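Local coordinates for 1H-3-hydroxy-4-oxoquinoline 2,4-dioxygenase (Pseudomonas putida, PDB 3IBT), which catalyses the cofactor-independent ring-cleaving dioxygenation of 3-hydroxy-1H-quinolin-4-one to N-formylanthranilate and carbon monoxide, within an alpha/beta-hydrolase fold, at residues S148-W153 and E169-H174; L163-N168 and T243-L248; S28-D33 and Q179-E184. One frame throughout, in Å; residues are numbered along the deposited sequence.

In the fold
Contact 1 lies within the helical insert between strands 115-119 and 207-212, while contacts 2 and 3 join this insert to the loops carrying His244 and Trp30. Contacts 2 and 3 are buried; contact 1, farther from the chain's centre, is partly buried. Helix 160-169 serves two of them: contact 2 uses its body and contact 1 the turn that follows it, with Met170 CE packing on Phe245. Contact 3 uses helix 175-192. None has a hydrogen bond between its segments. Contact 1 joins a selenomethionine and a proline to aromatic rings, contact 2 sets imidazole against phenyl, and contact 3 lays an indole on an alanine and the aliphatic stems of an arginine and a glutamate.

Contact 1 (S148-W153 and E169-H174); sequences SFFDEW and EMPWFH
Phe150 reaches from helix 142-154 to two consecutive residues of the turn 169-174. Its CE1 lies 3.4 Å from CE of Met170, a selenomethionine, and its CE2 lies 3.6 Å from Pro171 CG; Pro171 CB sits at the ring edge, in plane. The same Met170 methyl also approaches Trp153, with CE 4.0 Å from CE3 of the indole. Met170 SE adds an oblique Met-aromatic contact, 5.4 Å from the centroid of the Trp153 six-membered ring and 66° off its normal. Phe150 and Met170 run past each other in opposite directions. The Met170 chain is extended at chi2 and bends at chi3 (-79°), which turns the methyl toward both rings. Behind this shell, Phe149 CD2 lies 3.2 Å above one face of the Trp153 ring, toward its rim. Trp153, a substrate-binding residue by similarity, stacks on His244 and shares a backbone hydrogen bond with it. Glu169 forms a salt bridge with Arg35. The helices between strands 115-119 and 207-212 probably form a cap over the active site, as in many alpha/beta hydrolases. The contact joins two parts of this cap, helix 142-154 and the turn between helices 160-169 and 175-192; Phe149, on the adjoining side, packs against helix 127-135.

Contact 2 (L163-N168 and T243-L248); sequences LNHLRN and THFPSL
His165 and Phe245 form the aromatic part of this contact, an edge-to-face (T-shaped) pair in which the imidazole edge is directed at the phenyl face. Their centroids are 5.3 Å apart and their planes make an angle of 62°. With CG anti to the backbone N (chi1 -178°), the His165 side chain reaches out toward Phe245, and its CD2 leads, 4.2 Å from Phe245 CE2 and displaced toward the rim of the ring. The phenyl thus has the His165 edge on one face and His244 CB over the centre of the other. Aliphatic contacts complete the interface. Leu248 CD1 meets His165 at the root of its side chain, 3.6 Å from CB, and the two side chains cross at about a right angle. Leu166 CD2 comes obliquely to Phe245 CE1 at 4.0 Å. Among polar interactions, His165 ND1 has a weak hydrogen bond to Glu169 OE1, one turn farther along the chain. Phe245 occupies the N-cap position of helix 246-249, and its O accepts a 2.9 Å bond from Leu248 N. Phe245 directly follows His244, the probable proton donor/acceptor, whose ND1 has a weak hydrogen bond to Asp120. With no hydrogen bond between the segments, the fit of Phe245 and Leu248 against His165 and Leu166 rests on shape, while the weak bond from ND1 to Glu169 would limit how far the imidazole can rotate.

Contact 3 (S28-D33 and Q179-E184); sequences SGWCQD and QRACRE
The loop after strand 23-27, which supplies Trp30, Cys31 and Gln32 to the substrate site by similarity, packs here through the Trp30 indole on helix 175-192. Ala181 covers one indole face: its CA is 4.3 Å from the centroid of the five-membered ring and 27° off the normal, a CH-pi contact. Its CB reaches the root of the tryptophan, 3.6 Å from Trp30 CB. Beyond Ala181, Arg180 and Glu184 meet the benzo part of the indole obliquely, with Arg180 CG 3.8 Å from Trp30 CZ3 and Glu184 CB 3.8 Å from Trp30 CZ2. Gly29 to Gln32 form a type II beta turn, with Trp30 and Cys31 at its two central positions. The CB atoms of both point toward segment 179-184, though of the two only Trp30 makes close contact with it. Ser28 OG donates to Gly29 O at 2.6 Å, on a lone pair in the carbonyl plane. The Glu184 chain bends at chi2 (-51°), and its OE2 accepts a 3.0 Å hydrogen bond from Arg183 NH2 on its anti lone pair, close to the guanidinium plane, as part of a salt bridge. Arg183 NH2 has a second acidic partner in Asp67, and Arg180 a cation-pi contact with Phe68.

Contact 1 (S148-W153 and E169-H174)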
loop_
_atom_site.group_PDB
_atom_site.type_symbol
_atom_site.label_atom_id
_atom_site.label_comp_id
_atom_site.label_asym_id
_atom_site.label_seq_id
_atom_site.Cartn_x
_atom_site.Cartn_y
_atom_site.Cartn_z
ATOM N N SER A 148 -2.828 -13.376 -13.789
ATOM C CA SER A 148 -3.241 -14.306 -12.770
ATOM C C SER A 148 -3.812 -13.612 -11.522
ATOM O O SER A 148 -4.923 -13.930 -11.091
ATOM C CB SER A 148 -2.078 -15.166 -12.369
ATOM O OG SER A 148 -2.472 -15.875 -11.208
ATOM N N PHE A 149 -3.030 -12.683 -10.963
ATOM C CA PHE A 149 -3.456 -11.777 -9.903
ATOM C C PHE A 149 -4.768 -11.051 -10.232
ATOM O O PHE A 149 -5.714 -11.076 -9.429
ATOM C CB PHE A 149 -2.367 -10.733 -9.594
ATOM C CG PHE A 149 -1.284 -11.227 -8.661
ATOM C CD1 PHE A 149 0.025 -11.392 -9.121
ATOM C CD2 PHE A 149 -1.575 -11.534 -7.334
ATOM C CE1 PHE A 149 1.019 -11.856 -8.283
ATOM C CE2 PHE A 149 -0.578 -12.012 -6.477
ATOM C CZ PHE A 149 0.708 -12.162 -6.939
ATOM N N PHE A 150 -4.828 -10.406 -11.400
ATOM C CA PHE A 150 -6.029 -9.662 -11.780
ATOM C C PHE A 150 -7.282 -10.495 -11.627
ATOM O O PHE A 150 -8.221 -10.068 -10.973
ATOM C CB PHE A 150 -5.964 -9.190 -13.217
ATOM C CG PHE A 150 -4.950 -8.094 -13.481
ATOM C CD1 PHE A 150 -4.264 -7.462 -12.448
ATOM C CD2 PHE A 150 -4.713 -7.664 -14.789
ATOM C CE1 PHE A 150 -3.338 -6.432 -12.727
ATOM C CE2 PHE A 150 -3.808 -6.644 -15.062
ATOM C CZ PHE A 150 -3.122 -6.030 -14.029
ATOM N N ASP A 151 -7.294 -11.682 -12.232
ATOM C CA ASP A 151 -8.466 -12.550 -12.196
ATOM C C ASP A 151 -8.877 -12.732 -10.735
ATOM O O ASP A 151 -10.071 -12.707 -10.388
ATOM C CB ASP A 151 -8.163 -13.908 -12.847
ATOM C CG ASP A 151 -8.031 -13.829 -14.390
ATOM O OD1 ASP A 151 -9.071 -13.735 -15.085
ATOM O OD2 ASP A 151 -6.890 -13.895 -14.923
ATOM N N GLU A 152 -7.865 -12.872 -9.882
ATOM C CA GLU A 152 -8.064 -13.066 -8.461
ATOM C C GLU A 152 -8.522 -11.773 -7.789
ATOM O O GLU A 152 -9.659 -11.667 -7.329
ATOM C CB GLU A 152 -6.781 -13.572 -7.814
ATOM C CG GLU A 152 -6.908 -13.717 -6.292
ATOM C CD GLU A 152 -5.632 -14.266 -5.651
ATOM O OE1 GLU A 152 -5.126 -15.319 -6.124
ATOM O OE2 GLU A 152 -5.136 -13.641 -4.676
ATOM N N TRP A 153 -7.627 -10.798 -7.736
ATOM C CA TRP A 153 -7.930 -9.480 -7.198
ATOM C C TRP A 153 -9.320 -8.938 -7.569
ATOM O O TRP A 153 -10.031 -8.346 -6.706
ATOM C CB TRP A 153 -6.835 -8.511 -7.638
ATOM C CG TRP A 153 -5.510 -8.749 -6.928
ATOM C CD1 TRP A 153 -5.306 -9.502 -5.799
ATOM C CD2 TRP A 153 -4.233 -8.192 -7.271
ATOM N NE1 TRP A 153 -3.988 -9.457 -5.423
ATOM C CE2 TRP A 153 -3.300 -8.659 -6.301
ATOM C CE3 TRP A 153 -3.787 -7.339 -8.285
ATOM C CZ2 TRP A 153 -1.935 -8.321 -6.337
ATOM C CZ3 TRP A 153 -2.440 -6.990 -8.309
ATOM C CH2 TRP A 153 -1.527 -7.486 -7.345
ATOM N N GLU A 169 -4.783 1.437 -15.355
ATOM C CA GLU A 169 -3.712 1.878 -14.476
ATOM C C GLU A 169 -2.580 0.869 -14.546
ATOM O O GLU A 169 -1.546 1.110 -15.157
ATOM C CB GLU A 169 -4.188 2.021 -13.005
ATOM C CG GLU A 169 -4.520 3.455 -12.508
ATOM C CD GLU A 169 -5.888 3.968 -13.003
ATOM O OE1 GLU A 169 -6.825 3.120 -13.056
ATOM O OE2 GLU A 169 -6.029 5.190 -13.321
HETATM N N MSE A 170 -2.819 -0.274 -13.920
HETATM C CA MSE A 170 -1.766 -1.198 -13.550
HETATM C C MSE A 170 -1.106 -1.858 -14.761
HETATM O O MSE A 170 0.123 -1.976 -14.801
HETATM C CB MSE A 170 -2.307 -2.257 -12.600
HETATM C CG MSE A 170 -2.843 -1.711 -11.325
HETATM SE SE MSE A 170 -2.905 -3.159 -9.938
HETATM C CE MSE A 170 -4.567 -4.083 -10.541
ATOM N N PRO A 171 -1.908 -2.285 -15.756
ATOM C CA PRO A 171 -1.219 -3.059 -16.763
ATOM C C PRO A 171 -0.468 -2.107 -17.715
ATOM O O PRO A 171 0.347 -2.536 -18.514
ATOM C CB PRO A 171 -2.361 -3.828 -17.456
ATOM C CG PRO A 171 -3.648 -3.424 -16.743
ATOM C CD PRO A 171 -3.340 -2.128 -16.079
ATOM N N TRP A 172 -0.743 -0.814 -17.568
ATOM C CA TRP A 172 -0.125 0.259 -18.341
ATOM C C TRP A 172 1.369 0.415 -18.036
ATOM O O TRP A 172 2.153 0.754 -18.937
ATOM C CB TRP A 172 -0.882 1.566 -18.072
ATOM C CG TRP A 172 -0.217 2.790 -18.556
ATOM C CD1 TRP A 172 -0.168 3.228 -19.837
ATOM C CD2 TRP A 172 0.493 3.759 -17.764
ATOM N NE1 TRP A 172 0.539 4.405 -19.909
ATOM C CE2 TRP A 172 0.960 4.757 -18.654
ATOM C CE3 TRP A 172 0.789 3.876 -16.396
ATOM C CZ2 TRP A 172 1.713 5.874 -18.223
ATOM C CZ3 TRP A 172 1.535 4.989 -15.960
ATOM C CH2 TRP A 172 1.990 5.973 -16.882
ATOM N N PHE A 173 1.761 0.163 -16.779
ATOM C CA PHE A 173 3.182 0.206 -16.373
ATOM C C PHE A 173 4.008 -0.868 -17.105
ATOM O O PHE A 173 3.448 -1.848 -17.625
ATOM C CB PHE A 173 3.347 0.020 -14.862
ATOM C CG PHE A 173 2.812 1.160 -14.019
ATOM C CD1 PHE A 173 1.554 1.082 -13.445
ATOM C CD2 PHE A 173 3.594 2.278 -13.755
ATOM C CE1 PHE A 173 1.075 2.120 -12.654
ATOM C CE2 PHE A 173 3.127 3.312 -12.972
ATOM C CZ PHE A 173 1.874 3.236 -12.420
ATOM N N HIS A 174 5.331 -0.698 -17.141
ATOM C CA HIS A 174 6.171 -1.598 -17.918
ATOM C C HIS A 174 6.390 -2.958 -17.266
ATOM O O HIS A 174 6.417 -3.080 -16.039
ATOM C CB HIS A 174 7.526 -0.958 -18.229
ATOM C CG HIS A 174 7.426 0.360 -18.925
ATOM N ND1 HIS A 174 8.385 1.345 -18.794
ATOM C CD2 HIS A 174 6.478 0.865 -19.749
ATOM C CE1 HIS A 174 8.041 2.394 -19.515
ATOM N NE2 HIS A 174 6.888 2.129 -20.103
#

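Contact 2 (L163-N168 and T243-L248)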
loop_
_atom_site.group_PDB
_atom_site.type_symbol
_atom_site.label_atom_id
_atom_site.label_comp_id
_atom_site.label_asym_id
_atom_site.label_seq_id
_atom_site.Cartn_x
_atom_site.Cartn_y
_atom_site.Cartn_z
ATOM N N LEU A 163 -12.460 -2.345 -12.079
ATOM C CA LEU A 163 -12.233 -2.809 -13.448
ATOM C C LEU A 163 -11.361 -1.820 -14.211
ATOM O O LEU A 163 -10.375 -2.210 -14.820
ATOM C CB LEU A 163 -13.551 -3.075 -14.181
ATOM C CG LEU A 163 -14.336 -4.241 -13.591
ATOM C CD1 LEU A 163 -15.718 -4.314 -14.144
ATOM C CD2 LEU A 163 -13.637 -5.524 -13.880
ATOM N N ASN A 164 -11.687 -0.539 -14.136
ATOM C CA ASN A 164 -10.908 0.442 -14.877
ATOM C C ASN A 164 -9.453 0.423 -14.441
ATOM O O ASN A 164 -8.512 0.626 -15.263
ATOM C CB ASN A 164 -11.446 1.868 -14.721
ATOM C CG ASN A 164 -10.611 2.867 -15.520
ATOM O OD1 ASN A 164 -10.409 2.696 -16.726
ATOM N ND2 ASN A 164 -10.072 3.862 -14.849
ATOM N N HIS A 165 -9.294 0.203 -13.132
ATOM C CA HIS A 165 -7.979 0.191 -12.539
ATOM C C HIS A 165 -7.140 -0.948 -13.126
ATOM O O HIS A 165 -6.059 -0.733 -13.697
ATOM C CB HIS A 165 -8.067 0.063 -11.049
ATOM C CG HIS A 165 -6.740 0.084 -10.390
ATOM N ND1 HIS A 165 -5.991 1.232 -10.269
ATOM C CD2 HIS A 165 -6.009 -0.901 -9.831
ATOM C CE1 HIS A 165 -4.861 0.959 -9.646
ATOM N NE2 HIS A 165 -4.842 -0.333 -9.379
ATOM N N LEU A 166 -7.656 -2.162 -13.026
ATOM C CA LEU A 166 -6.946 -3.279 -13.586
ATOM C C LEU A 166 -7.194 -3.424 -15.094
ATOM O O LEU A 166 -7.074 -4.508 -15.669
ATOM C CB LEU A 166 -7.215 -4.554 -12.766
ATOM C CG LEU A 166 -8.641 -4.953 -12.392
ATOM C CD1 LEU A 166 -9.378 -5.644 -13.567
ATOM C CD2 LEU A 166 -8.565 -5.853 -11.202
ATOM N N ARG A 167 -7.501 -2.326 -15.767
ATOM C CA ARG A 167 -7.380 -2.329 -17.232
ATOM C C ARG A 167 -6.628 -1.168 -17.768
ATOM O O ARG A 167 -6.329 -1.153 -18.931
ATOM C CB ARG A 167 -8.734 -2.359 -17.937
ATOM C CG ARG A 167 -9.323 -3.739 -18.010
ATOM C CD ARG A 167 -10.837 -3.677 -17.834
ATOM N NE ARG A 167 -11.403 -4.963 -17.410
ATOM C CZ ARG A 167 -12.686 -5.304 -17.558
ATOM N NH1 ARG A 167 -13.556 -4.454 -18.115
ATOM N NH2 ARG A 167 -13.098 -6.502 -17.144
ATOM N N ASN A 168 -6.361 -0.168 -16.951
ATOM C CA ASN A 168 -5.838 1.059 -17.506
ATOM C C ASN A 168 -4.736 1.687 -16.659
ATOM O O ASN A 168 -3.849 2.378 -17.187
ATOM C CB ASN A 168 -6.980 2.046 -17.814
ATOM C CG ASN A 168 -7.761 1.686 -19.096
ATOM O OD1 ASN A 168 -8.335 0.594 -19.209
ATOM N ND2 ASN A 168 -7.792 2.626 -20.063
ATOM N N THR A 243 -13.322 -7.539 -3.592
ATOM C CA THR A 243 -12.164 -7.020 -4.308
ATOM C C THR A 243 -10.936 -6.827 -3.427
ATOM O O THR A 243 -11.042 -6.746 -2.195
ATOM C CB THR A 243 -12.605 -5.667 -4.938
ATOM O OG1 THR A 243 -13.083 -5.925 -6.246
ATOM C CG2 THR A 243 -11.541 -4.517 -4.904
ATOM N N HIS A 244 -9.785 -6.708 -4.079
ATOM C CA HIS A 244 -8.500 -6.414 -3.427
ATOM C C HIS A 244 -8.258 -4.904 -3.103
ATOM O O HIS A 244 -7.333 -4.601 -2.349
ATOM C CB HIS A 244 -7.369 -7.046 -4.289
ATOM C CG HIS A 244 -5.958 -6.807 -3.809
ATOM N ND1 HIS A 244 -5.501 -7.203 -2.568
ATOM C CD2 HIS A 244 -4.881 -6.281 -4.450
ATOM C CE1 HIS A 244 -4.214 -6.906 -2.456
ATOM N NE2 HIS A 244 -3.813 -6.346 -3.583
ATOM N N PHE A 245 -9.081 -3.975 -3.620
ATOM C CA PHE A 245 -8.841 -2.513 -3.455
ATOM C C PHE A 245 -10.028 -1.869 -2.787
ATOM O O PHE A 245 -10.889 -1.247 -3.431
ATOM C CB PHE A 245 -8.606 -1.872 -4.778
ATOM C CG PHE A 245 -7.951 -2.778 -5.735
ATOM C CD1 PHE A 245 -8.716 -3.604 -6.551
ATOM C CD2 PHE A 245 -6.555 -2.837 -5.814
ATOM C CE1 PHE A 245 -8.108 -4.482 -7.473
ATOM C CE2 PHE A 245 -5.925 -3.690 -6.725
ATOM C CZ PHE A 245 -6.709 -4.530 -7.564
ATOM N N PRO A 246 -10.116 -2.049 -1.465
ATOM C CA PRO A 246 -11.236 -1.434 -0.769
ATOM C C PRO A 246 -11.304 0.108 -0.944
ATOM O O PRO A 246 -12.361 0.722 -0.792
ATOM C CB PRO A 246 -10.997 -1.829 0.696
ATOM C CG PRO A 246 -9.618 -2.356 0.784
ATOM C CD PRO A 246 -9.229 -2.827 -0.569
ATOM N N SER A 247 -10.191 0.736 -1.267
ATOM C CA SER A 247 -10.200 2.175 -1.470
ATOM C C SER A 247 -10.948 2.549 -2.746
ATOM O O SER A 247 -11.378 3.672 -2.883
ATOM C CB SER A 247 -8.781 2.666 -1.557
ATOM O OG SER A 247 -8.104 1.888 -2.549
ATOM N N LEU A 248 -11.093 1.597 -3.667
ATOM C CA LEU A 248 -11.791 1.840 -4.911
ATOM C C LEU A 248 -13.177 1.303 -4.795
ATOM O O LEU A 248 -14.126 2.004 -5.085
ATOM C CB LEU A 248 -11.096 1.119 -6.058
ATOM C CG LEU A 248 -9.833 1.728 -6.642
ATOM C CD1 LEU A 248 -9.282 0.780 -7.719
ATOM C CD2 LEU A 248 -10.115 3.106 -7.216
#

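Contact 3 (S28-D33 and Q179-E184)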
loop_
_atom_site.group_PDB
_atom_site.type_symbol
_atom_site.label_atom_id
_atom_site.label_comp_id
_atom_site.label_asym_id
_atom_site.label_seq_id
_atom_site.Cartn_x
_atom_site.Cartn_y
_atom_site.Cartn_z
ATOM N N SER A 28 0.403 3.932 -2.395
ATOM C CA SER A 28 -0.083 2.753 -3.138
ATOM C C SER A 28 0.766 1.413 -3.070
ATOM O O SER A 28 1.784 1.321 -2.382
ATOM C CB SER A 28 -0.278 3.150 -4.595
ATOM O OG SER A 28 0.912 2.870 -5.285
ATOM N N GLY A 29 0.340 0.384 -3.797
ATOM C CA GLY A 29 1.192 -0.770 -4.007
ATOM C C GLY A 29 2.082 -0.532 -5.207
ATOM O O GLY A 29 2.089 0.581 -5.773
ATOM N N TRP A 30 2.859 -1.563 -5.572
ATOM C CA TRP A 30 3.716 -1.536 -6.771
ATOM C C TRP A 30 2.821 -1.499 -7.979
ATOM O O TRP A 30 1.726 -2.076 -7.942
ATOM C CB TRP A 30 4.573 -2.802 -6.858
ATOM C CG TRP A 30 5.648 -2.861 -5.831
ATOM C CD1 TRP A 30 5.538 -3.335 -4.547
ATOM C CD2 TRP A 30 7.010 -2.424 -5.988
ATOM N NE1 TRP A 30 6.751 -3.215 -3.896
ATOM C CE2 TRP A 30 7.670 -2.665 -4.756
ATOM C CE3 TRP A 30 7.742 -1.862 -7.058
ATOM C CZ2 TRP A 30 9.033 -2.365 -4.560
ATOM C CZ3 TRP A 30 9.089 -1.550 -6.859
ATOM C CH2 TRP A 30 9.719 -1.800 -5.621
ATOM N N CYS A 31 3.256 -0.823 -9.031
ATOM C CA CYS A 31 2.471 -0.791 -10.248
ATOM C C CYS A 31 1.092 -0.184 -10.060
ATOM O O CYS A 31 0.124 -0.586 -10.745
ATOM C CB CYS A 31 2.317 -2.197 -10.779
ATOM S SG CYS A 31 3.853 -2.764 -11.451
ATOM N N GLN A 32 1.006 0.757 -9.114
ATOM C CA GLN A 32 -0.201 1.545 -8.870
ATOM C C GLN A 32 0.094 3.039 -8.771
ATOM O O GLN A 32 1.261 3.501 -8.691
ATOM C CB GLN A 32 -0.911 1.136 -7.597
ATOM C CG GLN A 32 -1.926 0.100 -7.772
ATOM C CD GLN A 32 -2.094 -0.673 -6.474
ATOM O OE1 GLN A 32 -1.197 -0.649 -5.628
ATOM N NE2 GLN A 32 -3.253 -1.338 -6.289
ATOM N N ASP A 33 -1.008 3.779 -8.715
ATOM C CA ASP A 33 -0.911 5.187 -8.737
ATOM C C ASP A 33 -1.631 5.939 -7.626
ATOM O O ASP A 33 -2.300 5.324 -6.800
ATOM C CB ASP A 33 -1.392 5.681 -10.062
ATOM C CG ASP A 33 -0.678 6.878 -10.419
ATOM O OD1 ASP A 33 0.310 7.090 -9.670
ATOM O OD2 ASP A 33 -1.052 7.602 -11.378
ATOM N N GLN A 179 7.929 -6.838 -12.851
ATOM C CA GLN A 179 8.901 -7.825 -12.452
ATOM C C GLN A 179 9.633 -7.378 -11.219
ATOM O O GLN A 179 9.717 -8.132 -10.263
ATOM C CB GLN A 179 9.873 -8.086 -13.588
ATOM C CG GLN A 179 9.236 -8.852 -14.742
ATOM C CD GLN A 179 10.101 -8.861 -15.996
ATOM O OE1 GLN A 179 11.279 -8.485 -15.964
ATOM N NE2 GLN A 179 9.519 -9.302 -17.110
ATOM N N ARG A 180 10.156 -6.153 -11.223
ATOM C CA ARG A 180 10.809 -5.642 -10.020
ATOM C C ARG A 180 9.896 -5.894 -8.802
ATOM O O ARG A 180 10.353 -6.326 -7.737
ATOM C CB ARG A 180 11.194 -4.159 -10.152
ATOM C CG ARG A 180 11.709 -3.569 -8.821
ATOM C CD ARG A 180 12.979 -2.739 -8.900
ATOM N NE ARG A 180 12.752 -1.492 -9.625
ATOM C CZ ARG A 180 13.020 -1.317 -10.915
ATOM N NH1 ARG A 180 12.754 -0.151 -11.489
ATOM N NH2 ARG A 180 13.546 -2.305 -11.630
ATOM N N ALA A 181 8.605 -5.654 -9.013
ATOM C CA ALA A 181 7.610 -5.741 -7.987
ATOM C C ALA A 181 7.610 -7.143 -7.393
ATOM O O ALA A 181 7.552 -7.339 -6.169
ATOM C CB ALA A 181 6.268 -5.419 -8.576
ATOM N N CYS A 182 7.715 -8.118 -8.280
ATOM C CA CYS A 182 7.676 -9.493 -7.849
ATOM C C CYS A 182 8.946 -9.902 -7.138
ATOM O O CYS A 182 8.880 -10.510 -6.068
ATOM C CB CYS A 182 7.281 -10.410 -8.996
ATOM S SG CYS A 182 5.589 -9.947 -9.485
ATOM N N ARG A 183 10.087 -9.501 -7.672
ATOM C CA ARG A 183 11.336 -9.776 -7.001
ATOM C C ARG A 183 11.264 -9.191 -5.610
ATOM O O ARG A 183 11.686 -9.805 -4.617
ATOM C CB ARG A 183 12.483 -9.080 -7.694
ATOM C CG ARG A 183 12.893 -9.571 -9.037
ATOM C CD ARG A 183 14.262 -9.004 -9.246
ATOM N NE ARG A 183 14.417 -7.788 -8.422
ATOM C CZ ARG A 183 14.591 -6.559 -8.931
ATOM N NH1 ARG A 183 14.644 -6.361 -10.279
ATOM N NH2 ARG A 183 14.727 -5.527 -8.088
ATOM N N GLU A 184 10.729 -7.986 -5.538
ATOM C CA GLU A 184 10.782 -7.286 -4.288
ATOM C C GLU A 184 9.848 -7.819 -3.263
ATOM O O GLU A 184 10.253 -7.991 -2.120
ATOM C CB GLU A 184 10.580 -5.802 -4.481
ATOM C CG GLU A 184 11.769 -5.215 -5.177
ATOM C CD GLU A 184 13.055 -5.600 -4.491
ATOM O OE1 GLU A 184 13.102 -5.582 -3.235
ATOM O OE2 GLU A 184 14.016 -5.929 -5.213
#